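Local coordinates for protein N-isopropylammelide isopropylaminohydrolase (Burkholderia multivorans ATCC 17616, PDB 6NBO) that is a zinc-binding member of the amidohydrolase family, built on a TIM-barrel fold of parallel strands ringed by helices, at residues Leu61-Thr66 with Pro316-Arg321; Thr120-Thr125 with Gln151-Ile156; Thr298-Asn303 with His346-Gly351. One frame throughout, in Å; residues are numbered along the deposited sequence.

In the fold
From the N terminus, the chain enters the barrel on strand 56-66, whose Leu61-Thr66 begins interaction 1 and carries a zinc ligand. Strand 120-128 follows alongside it and pairs with strand 153-159 in interaction 2, closing a short beta-alpha-beta loop that lies wholly within the long excursion between the two halves of interaction 1. Much later strand 299-301 opens interaction 3; helix 318-328 then returns to 61-66 and completes interaction 1, and helix 346-352 comes back to 298-303. Interactions 1 and 3 therefore cross along the chain, joined by a Glu63-Asn303 hydrogen bond, whereas interactions 2 and 3 follow in series. Interaction 2 joins neighbouring strands; 1 and 3 set helices against the first and last.

Interaction 1: residues Leu61-Thr66 with Pro316-Arg321; sequences LVEGHT and PDMLER. With ZN (zinc ion), chain B.
Glu63, whose carboxylate lies against the sulfur of Met318, is gripped at both oxygens. Glu63 OE1 accepts from His65 N at 2.9 Å in a nearly straight bond (169° at the hydrogen), the donor arriving from above the carboxylate plane, 40° out of it. Glu63 OE2 accepts from Asn303 ND2, and the same oxygen stands 3.7 Å from Met318 SD. The Glu63 and Met318 side chains cross at about a right angle. A bend in the thioether at chi3 (-66°) turns Met318 CE back over the strand, where it comes 3.4 Å from Val62 O, a buried carbonyl oxygen with no hydrogen-bond partner in the model. Toward Leu61 the contact is hydrocarbon: Leu61 CB meets Met318 CB at 4.0 Å, and Leu61 CD1 touches Leu319 CG at 3.9 Å. Asp317, the N-cap of helix 318-328, accepts weakly from Leu319 N and Glu320 N through OD1, which also pairs with Arg385. Phe115 of helix 104-117 packs on both Glu63 and Met318. Where the chain turns at His65, His65 NE2 binds zinc at 2.1 Å, together with His67, His218 and Asp304. By holding the backbone N of a metal ligand, Glu63 acts as a second-shell anchor beside the zinc site, while the methionine methyl can offer Val62 O at most a weak electrostatic contact, no replacement for a hydrogen bond.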
loop_
_atom_site.group_PDB
_atom_site.type_symbol
_atom_site.label_atom_id
_atom_site.label_comp_id
_atom_site.label_asym_id
_atom_site.label_seq_id
_atom_site.Cartn_x
_atom_site.Cartn_y
_atom_site.Cartn_z
ATOM N N LEU A 61 -4.029 5.599 -7.960
ATOM C CA LEU A 61 -3.944 4.250 -7.421
ATOM C C LEU A 61 -3.120 4.276 -6.133
ATOM O O LEU A 61 -2.383 5.229 -5.857
ATOM C CB LEU A 61 -3.332 3.297 -8.469
ATOM C CG LEU A 61 -4.047 3.337 -9.830
ATOM C CD1 LEU A 61 -3.449 2.363 -10.880
ATOM C CD2 LEU A 61 -5.556 3.071 -9.671
ATOM N N VAL A 62 -3.285 3.240 -5.316
ATOM C CA VAL A 62 -2.675 3.186 -3.996
ATOM C C VAL A 62 -1.884 1.889 -3.886
ATOM O O VAL A 62 -2.438 0.806 -4.099
ATOM C CB VAL A 62 -3.730 3.259 -2.879
ATOM C CG1 VAL A 62 -3.071 3.232 -1.492
ATOM C CG2 VAL A 62 -4.602 4.515 -3.057
ATOM N N GLU A 63 -0.603 1.997 -3.539
ATOM C CA GLU A 63 0.188 0.842 -3.127
ATOM C C GLU A 63 0.141 0.764 -1.605
ATOM O O GLU A 63 0.754 1.582 -0.917
ATOM C CB GLU A 63 1.618 0.964 -3.658
ATOM C CG GLU A 63 2.636 0.017 -3.006
ATOM C CD GLU A 63 2.276 -1.433 -3.180
ATOM O OE1 GLU A 63 1.354 -1.895 -2.476
ATOM O OE2 GLU A 63 2.904 -2.114 -4.022
ATOM N N GLY A 64 -0.619 -0.198 -1.072
ATOM C CA GLY A 64 -0.822 -0.293 0.360
ATOM C C GLY A 64 0.235 -1.065 1.128
ATOM O O GLY A 64 0.186 -1.099 2.363
ATOM N N HIS A 65 1.187 -1.709 0.440
ATOM C CA HIS A 65 2.214 -2.497 1.124
ATOM C C HIS A 65 3.327 -2.827 0.142
ATOM O O HIS A 65 3.186 -3.733 -0.682
ATOM C CB HIS A 65 1.646 -3.794 1.712
ATOM C CG HIS A 65 2.623 -4.607 2.524
ATOM N ND1 HIS A 65 2.410 -4.921 3.849
ATOM C CD2 HIS A 65 3.783 -5.224 2.179
ATOM C CE1 HIS A 65 3.399 -5.682 4.291
ATOM N NE2 HIS A 65 4.252 -5.870 3.299
ATOM N N THR A 66 4.438 -2.112 0.222
ATOM C CA THR A 66 5.623 -2.535 -0.508
ATOM C C THR A 66 6.836 -2.277 0.380
ATOM O O THR A 66 6.706 -1.896 1.553
ATOM C CB THR A 66 5.705 -1.838 -1.874
ATOM O OG1 THR A 66 6.726 -2.476 -2.658
ATOM C CG2 THR A 66 6.032 -0.337 -1.724
ATOM N N PRO A 316 5.162 -1.908 -10.529
ATOM C CA PRO A 316 4.577 -0.603 -10.170
ATOM C C PRO A 316 3.168 -0.395 -10.703
ATOM O O PRO A 316 2.601 0.676 -10.481
ATOM C CB PRO A 316 5.555 0.406 -10.804
ATOM C CG PRO A 316 6.193 -0.333 -11.925
ATOM C CD PRO A 316 6.243 -1.795 -11.524
ATOM N N ASP A 317 2.591 -1.367 -11.409
ATOM C CA ASP A 317 1.234 -1.247 -11.948
ATOM C C ASP A 317 0.246 -1.818 -10.928
ATOM O O ASP A 317 0.088 -3.036 -10.824
ATOM C CB ASP A 317 1.144 -1.980 -13.288
ATOM C CG ASP A 317 -0.170 -1.735 -13.992
ATOM O OD1 ASP A 317 -1.108 -1.262 -13.328
ATOM O OD2 ASP A 317 -0.277 -2.000 -15.202
ATOM N N MET A 318 -0.451 -0.945 -10.182
ATOM C CA MET A 318 -1.392 -1.456 -9.189
ATOM C C MET A 318 -2.635 -2.054 -9.825
ATOM O O MET A 318 -3.337 -2.822 -9.160
ATOM C CB MET A 318 -1.799 -0.369 -8.189
ATOM C CG MET A 318 -0.667 0.046 -7.229
ATOM S SD MET A 318 0.155 -1.358 -6.449
ATOM C CE MET A 318 -1.187 -2.007 -5.441
ATOM N N LEU A 319 -2.928 -1.731 -11.087
ATOM C CA LEU A 319 -3.998 -2.457 -11.768
ATOM C C LEU A 319 -3.625 -3.924 -11.912
ATOM O O LEU A 319 -4.482 -4.807 -11.792
ATOM C CB LEU A 319 -4.293 -1.842 -13.142
ATOM C CG LEU A 319 -4.955 -0.461 -13.158
ATOM C CD1 LEU A 319 -5.346 -0.050 -14.587
ATOM C CD2 LEU A 319 -6.175 -0.454 -12.222
ATOM N N GLU A 320 -2.341 -4.208 -12.161
ATOM C CA GLU A 320 -1.913 -5.599 -12.239
ATOM C C GLU A 320 -2.056 -6.293 -10.892
ATOM O O GLU A 320 -2.410 -7.478 -10.830
ATOM C CB GLU A 320 -0.471 -5.691 -12.735
ATOM C CG GLU A 320 -0.012 -7.125 -12.922
ATOM C CD GLU A 320 1.196 -7.201 -13.819
ATOM O OE1 GLU A 320 2.313 -7.360 -13.294
ATOM O OE2 GLU A 320 1.024 -7.065 -15.047
ATOM N N ARG A 321 -1.766 -5.585 -9.798
ATOM C CA ARG A 321 -1.948 -6.207 -8.488
ATOM C C ARG A 321 -3.421 -6.498 -8.225
ATOM O O ARG A 321 -3.769 -7.547 -7.662
ATOM C CB ARG A 321 -1.362 -5.313 -7.393
ATOM C CG ARG A 321 -1.393 -5.934 -5.989
ATOM C CD ARG A 321 -0.754 -7.311 -5.952
ATOM N NE ARG A 321 0.531 -7.384 -6.657
ATOM C CZ ARG A 321 1.340 -8.441 -6.611
ATOM N NH1 ARG A 321 1.014 -9.496 -5.877
ATOM N NH2 ARG A 321 2.474 -8.442 -7.288
HETATM ZN ZN ZN B . 5.880 -7.130 3.470
#

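Interaction 2: residues Thr120-Thr125 with Gln151-Ile156; sequences TTRIRT and QVEIQI. With EDO (1,2-ethanediol), chain J.
The guanidinium of Arg124 receives Gln155 at its edge, where OE1 of the amide sits in the guanidinium plane and is gripped side-on by two nitrogens. Arg124 NE lies 2.8 Å from Gln155 OE1, nearly along the C=O axis, and Arg124 NH2 lies 2.9 Å from the same oxygen, tilted from the carbonyl plane; the two flat groups are turned 34° apart. The bend of the arginine chain at chi3 (-72°) brings NE round to this oxygen. Gln155 is fixed at its other end by NE2, which donates to Cys352 O, while Arg124 NH1 reaches Asp216 and Thr247. On the same face of the sheet, the deposited Arg122 conformer, one of two, sets NH1 3.1 Å from Glu153 OE1 in an oblique salt bridge that is correspondingly tentative. That oxygen has a second cationic partner in Arg364, and Arg122 NH1 also donates to Asp355 O. These residues hang on neighbouring parallel strands of the TIM barrel, 120-128 and 153-159, joined through helix 136-147 as a beta-alpha-beta unit; the short segments run 12° apart. Ile123 donates to Glu153 O and accepts from Gln155 N, Thr121 O accepts from Glu153 N, and Thr125 N reaches Gln155 O at 2.8 Å. The face carrying Ile123, Ile154, Thr125 and Ile156 is mostly apolar, though Thr125 OG1 pairs with Leu68 N. Thr125 CG2 meets Ile154 CG2 at 3.8 Å, and Ile156 packs on helix 136-147 through Leu138, Val141 and Leu142. Ile123 reaches back to Val152, just before the strand, with Ile123 CD1 3.7 Å from Val152 CG1. There a 1,2-ethanediol, probably from the crystallisation liquor, donates a weak hydrogen bond from O1 to Val152 O at 3.3 Å.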
loop_
_atom_site.group_PDB
_atom_site.type_symbol
_atom_site.label_atom_id
_atom_site.label_comp_id
_atom_site.label_asym_id
_atom_site.label_seq_id
_atom_site.Cartn_x
_atom_site.Cartn_y
_atom_site.Cartn_z
ATOM N N THR A 120 0.060 5.458 -9.669
ATOM C CA THR A 120 0.013 5.340 -8.211
ATOM C C THR A 120 0.548 6.620 -7.582
ATOM O O THR A 120 1.693 7.003 -7.833
ATOM C CB THR A 120 0.824 4.133 -7.742
ATOM O OG1 THR A 120 0.138 2.933 -8.133
ATOM C CG2 THR A 120 1.002 4.164 -6.218
ATOM N N THR A 121 -0.284 7.294 -6.780
ATOM C CA THR A 121 0.098 8.574 -6.185
ATOM C C THR A 121 0.162 8.514 -4.665
ATOM O O THR A 121 0.439 9.532 -4.018
ATOM C CB THR A 121 -0.886 9.669 -6.614
ATOM O OG1 THR A 121 -2.205 9.303 -6.189
ATOM C CG2 THR A 121 -0.873 9.825 -8.136
ATOM N N ARG A 122 -0.116 7.353 -4.085
ATOM C CA ARG A 122 -0.076 7.148 -2.646
ATOM C C ARG A 122 0.540 5.783 -2.380
ATOM O O ARG A 122 0.098 4.784 -2.953
ATOM C CB ARG A 122 -1.481 7.235 -2.058
ATOM C CG ARG A 122 -2.164 8.567 -2.395
ATOM C CD ARG A 122 -3.270 8.862 -1.482
ATOM N NE ARG A 122 -4.209 9.845 -2.021
ATOM C CZ ARG A 122 -4.785 10.774 -1.271
ATOM N NH1 ARG A 122 -4.463 10.859 0.011
ATOM N NH2 ARG A 122 -5.668 11.617 -1.791
ATOM N N ILE A 123 1.555 5.738 -1.518
ATOM C CA ILE A 123 2.301 4.507 -1.253
ATOM C C ILE A 123 2.506 4.357 0.246
ATOM O O ILE A 123 2.981 5.288 0.902
ATOM C CB ILE A 123 3.672 4.503 -1.954
ATOM C CG1 ILE A 123 3.538 4.747 -3.467
ATOM C CG2 ILE A 123 4.434 3.207 -1.604
ATOM C CD1 ILE A 123 4.905 4.744 -4.216
ATOM N N ARG A 124 2.172 3.184 0.784
ATOM C CA ARG A 124 2.636 2.778 2.108
ATOM C C ARG A 124 3.794 1.806 1.937
ATOM O O ARG A 124 3.627 0.723 1.363
ATOM C CB ARG A 124 1.525 2.123 2.938
ATOM C CG ARG A 124 2.053 1.593 4.295
ATOM C CD ARG A 124 0.929 1.048 5.198
ATOM N NE ARG A 124 0.099 2.123 5.724
ATOM C CZ ARG A 124 -0.833 1.963 6.653
ATOM N NH1 ARG A 124 -1.044 0.764 7.187
ATOM N NH2 ARG A 124 -1.551 3.012 7.050
ATOM N N THR A 125 4.964 2.187 2.429
ATOM C CA THR A 125 6.130 1.330 2.325
ATOM C C THR A 125 6.646 0.999 3.712
ATOM O O THR A 125 6.661 1.845 4.612
ATOM C CB THR A 125 7.267 1.957 1.501
ATOM O OG1 THR A 125 8.334 1.002 1.370
ATOM C CG2 THR A 125 7.812 3.229 2.171
ATOM N N GLN A 151 3.971 14.980 -5.288
ATOM C CA GLN A 151 3.874 14.064 -6.420
ATOM C C GLN A 151 3.427 12.676 -6.003
ATOM O O GLN A 151 2.567 12.083 -6.660
ATOM C CB GLN A 151 5.226 13.958 -7.131
ATOM C CG GLN A 151 5.656 15.281 -7.749
ATOM C CD GLN A 151 6.896 15.155 -8.602
ATOM O OE1 GLN A 151 7.821 14.427 -8.262
ATOM N NE2 GLN A 151 6.926 15.889 -9.712
ATOM N N VAL A 152 4.023 12.126 -4.951
ATOM C CA VAL A 152 3.613 10.855 -4.364
ATOM C C VAL A 152 3.577 11.061 -2.862
ATOM O O VAL A 152 4.572 11.497 -2.275
ATOM C CB VAL A 152 4.587 9.709 -4.705
ATOM C CG1 VAL A 152 4.072 8.369 -4.133
ATOM C CG2 VAL A 152 4.838 9.620 -6.211
ATOM N N GLU A 153 2.453 10.734 -2.236
ATOM C CA GLU A 153 2.386 10.721 -0.785
ATOM C C GLU A 153 2.827 9.351 -0.281
ATOM O O GLU A 153 2.324 8.315 -0.735
ATOM C CB GLU A 153 0.973 11.035 -0.303
ATOM C CG GLU A 153 0.860 11.001 1.199
ATOM C CD GLU A 153 -0.565 11.181 1.686
ATOM O OE1 GLU A 153 -1.489 11.313 0.852
ATOM O OE2 GLU A 153 -0.754 11.187 2.913
ATOM N N ILE A 154 3.769 9.336 0.651
ATOM C CA ILE A 154 4.396 8.087 1.063
ATOM C C ILE A 154 4.284 7.976 2.577
ATOM O O ILE A 154 4.795 8.838 3.299
ATOM C CB ILE A 154 5.868 8.001 0.610
ATOM C CG1 ILE A 154 5.973 8.125 -0.917
ATOM C CG2 ILE A 154 6.486 6.664 1.070
ATOM C CD1 ILE A 154 7.438 8.062 -1.450
ATOM N N GLN A 155 3.594 6.931 3.048
ATOM C CA GLN A 155 3.613 6.536 4.451
ATOM C C GLN A 155 4.755 5.553 4.663
ATOM O O GLN A 155 4.953 4.644 3.856
ATOM C CB GLN A 155 2.286 5.883 4.863
ATOM C CG GLN A 155 1.079 6.821 4.819
ATOM C CD GLN A 155 -0.228 6.090 5.104
ATOM O OE1 GLN A 155 -0.273 4.859 5.162
ATOM N NE2 GLN A 155 -1.293 6.850 5.277
ATOM N N ILE A 156 5.505 5.728 5.748
ATOM C CA ILE A 156 6.663 4.877 6.035
ATOM C C ILE A 156 6.406 4.092 7.321
ATOM O O ILE A 156 6.135 4.690 8.370
ATOM C CB ILE A 156 7.951 5.709 6.161
ATOM C CG1 ILE A 156 8.336 6.314 4.796
ATOM C CG2 ILE A 156 9.076 4.839 6.723
ATOM C CD1 ILE A 156 9.416 7.400 4.888
HETATM C C1 EDO J . 2.394 14.535 -0.489
HETATM O O1 EDO J . 3.633 14.530 -1.207
HETATM C C2 EDO J . 1.290 15.100 -1.375
HETATM O O2 EDO J . 1.494 14.629 -2.711
#

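Interaction 3: residues Thr298-Asn303 with His346-Gly351; sequences TVIGGN and HGAARG
Thr298 CG2 presses against the backbone of helix 346-352, 3.2 Å from Gly347 O and 3.7 Å from Gly351 N. Thr298 OG1, anti to the carbonyl carbon (chi1 -60°), lies instead at the edge of the Arg350 guanidinium, 3.6 Å from Arg350 NH2 and without a hydrogen bond to it. Gly347 O is already used within the helix, accepting from Gly351 N at 2.8 Å, and the methyl abuts this bonded turn. Two residues on, Ile300 continues the contact with both of its branches. Its CD1 lies 3.6 Å from Gly351 C and its CG2 touches Ala348 CB at 4.1 Å; with glycine at 351, the side chains of Thr298 and Ile300 rest directly on the helix backbone. No direct hydrogen bond links the two segments. The main polar partner of Arg350, in the conformer given of the two deposited, is Glu342, salt-bridged to NH1. A water also accepts from Arg350 NH2 at 3.1 Å and, weakly, from Val299 N, a bridge that is equally tentative. Further out, Val276 and Thr278 of the neighbouring strand bond to the backbone of Thr298 and Ile300, Gly301 pairs with Gly64, and Ala348 also packs on Val62. The axes of 299-301 and 346-351 pass 6.6 Å apart at 109°, a helix laid across the start of the last barrel strand and reaching the first, where the ring of parallel strands closes in the TIM-barrel fold of amidohydrolases.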
loop_
_atom_site.group_PDB
_atom_site.type_symbol
_atom_site.label_atom_id
_atom_site.label_comp_id
_atom_site.label_asym_id
_atom_site.label_seq_id
_atom_site.Cartn_x
_atom_site.Cartn_y
_atom_site.Cartn_z
ATOM N N THR A 298 -11.933 -3.793 6.088
ATOM C CA THR A 298 -11.344 -3.176 4.905
ATOM C C THR A 298 -10.137 -3.966 4.415
ATOM O O THR A 298 -9.277 -4.369 5.205
ATOM C CB THR A 298 -10.919 -1.751 5.223
ATOM O OG1 THR A 298 -12.071 -1.010 5.624
ATOM C CG2 THR A 298 -10.274 -1.084 3.995
ATOM N N VAL A 299 -10.056 -4.170 3.100
ATOM C CA VAL A 299 -8.959 -4.914 2.483
ATOM C C VAL A 299 -8.082 -3.946 1.695
ATOM O O VAL A 299 -8.575 -3.203 0.836
ATOM C CB VAL A 299 -9.467 -6.051 1.581
ATOM C CG1 VAL A 299 -8.279 -6.790 0.953
ATOM C CG2 VAL A 299 -10.302 -7.036 2.398
ATOM N N ILE A 300 -6.782 -3.972 1.991
ATOM C CA ILE A 300 -5.753 -3.166 1.334
ATOM C C ILE A 300 -4.941 -4.079 0.422
ATOM O O ILE A 300 -4.439 -5.115 0.870
ATOM C CB ILE A 300 -4.830 -2.505 2.379
ATOM C CG1 ILE A 300 -5.631 -1.666 3.388
ATOM C CG2 ILE A 300 -3.747 -1.663 1.681
ATOM C CD1 ILE A 300 -4.835 -1.316 4.642
ATOM N N GLY A 301 -4.792 -3.701 -0.841
ATOM C CA GLY A 301 -3.943 -4.458 -1.747
ATOM C C GLY A 301 -2.509 -3.945 -1.732
ATOM O O GLY A 301 -2.256 -2.768 -1.499
ATOM N N GLY A 302 -1.557 -4.847 -1.965
ATOM C CA GLY A 302 -0.166 -4.430 -2.068
ATOM C C GLY A 302 0.649 -5.402 -2.897
ATOM O O GLY A 302 0.263 -6.558 -3.080
ATOM N N ASN A 303 1.797 -4.923 -3.401
ATOM C CA ASN A 303 2.707 -5.823 -4.117
ATOM C C ASN A 303 3.498 -6.714 -3.172
ATOM O O ASN A 303 3.842 -7.840 -3.542
ATOM C CB ASN A 303 3.726 -5.045 -4.969
ATOM C CG ASN A 303 3.184 -4.653 -6.323
ATOM O OD1 ASN A 303 3.134 -5.472 -7.245
ATOM N ND2 ASN A 303 2.780 -3.388 -6.458
ATOM N N HIS A 346 -10.229 3.014 -3.417
ATOM C CA HIS A 346 -10.907 3.575 -2.244
ATOM C C HIS A 346 -10.686 2.735 -0.990
ATOM O O HIS A 346 -10.558 3.283 0.115
ATOM C CB HIS A 346 -12.406 3.719 -2.514
ATOM C CG HIS A 346 -12.717 4.587 -3.684
ATOM N ND1 HIS A 346 -12.683 4.123 -4.980
ATOM C CD2 HIS A 346 -13.046 5.900 -3.760
ATOM C CE1 HIS A 346 -12.985 5.109 -5.807
ATOM N NE2 HIS A 346 -13.217 6.195 -5.091
ATOM N N GLY A 347 -10.681 1.407 -1.128
ATOM C CA GLY A 347 -10.481 0.554 0.038
ATOM C C GLY A 347 -9.080 0.677 0.608
ATOM O O GLY A 347 -8.900 0.780 1.825
ATOM N N ALA A 348 -8.066 0.681 -0.263
ATOM C CA ALA A 348 -6.696 0.894 0.199
ATOM C C ALA A 348 -6.544 2.253 0.869
ATOM O O ALA A 348 -5.865 2.379 1.897
ATOM C CB ALA A 348 -5.720 0.789 -0.977
ATOM N N ALA A 349 -7.143 3.294 0.285
ATOM C CA ALA A 349 -7.023 4.617 0.883
ATOM C C ALA A 349 -7.701 4.657 2.248
ATOM O O ALA A 349 -7.141 5.187 3.216
ATOM C CB ALA A 349 -7.607 5.681 -0.057
ATOM N N ARG A 350 -8.919 4.113 2.344
ATOM C CA ARG A 350 -9.612 4.033 3.627
ATOM C C ARG A 350 -8.786 3.238 4.637
ATOM O O ARG A 350 -8.563 3.677 5.772
ATOM C CB ARG A 350 -10.984 3.382 3.420
ATOM C CG ARG A 350 -12.031 3.670 4.475
ATOM C CD ARG A 350 -13.319 2.869 4.198
ATOM N NE ARG A 350 -13.640 2.796 2.767
ATOM C CZ ARG A 350 -13.676 1.670 2.058
ATOM N NH1 ARG A 350 -13.973 1.713 0.761
ATOM N NH2 ARG A 350 -13.433 0.498 2.641
ATOM N N GLY A 351 -8.319 2.062 4.229
ATOM C CA GLY A 351 -7.573 1.216 5.146
ATOM C C GLY A 351 -6.300 1.869 5.647
ATOM O O GLY A 351 -5.947 1.729 6.815
HETATM O O HOH W 1 -12.630 -2.387 1.713
#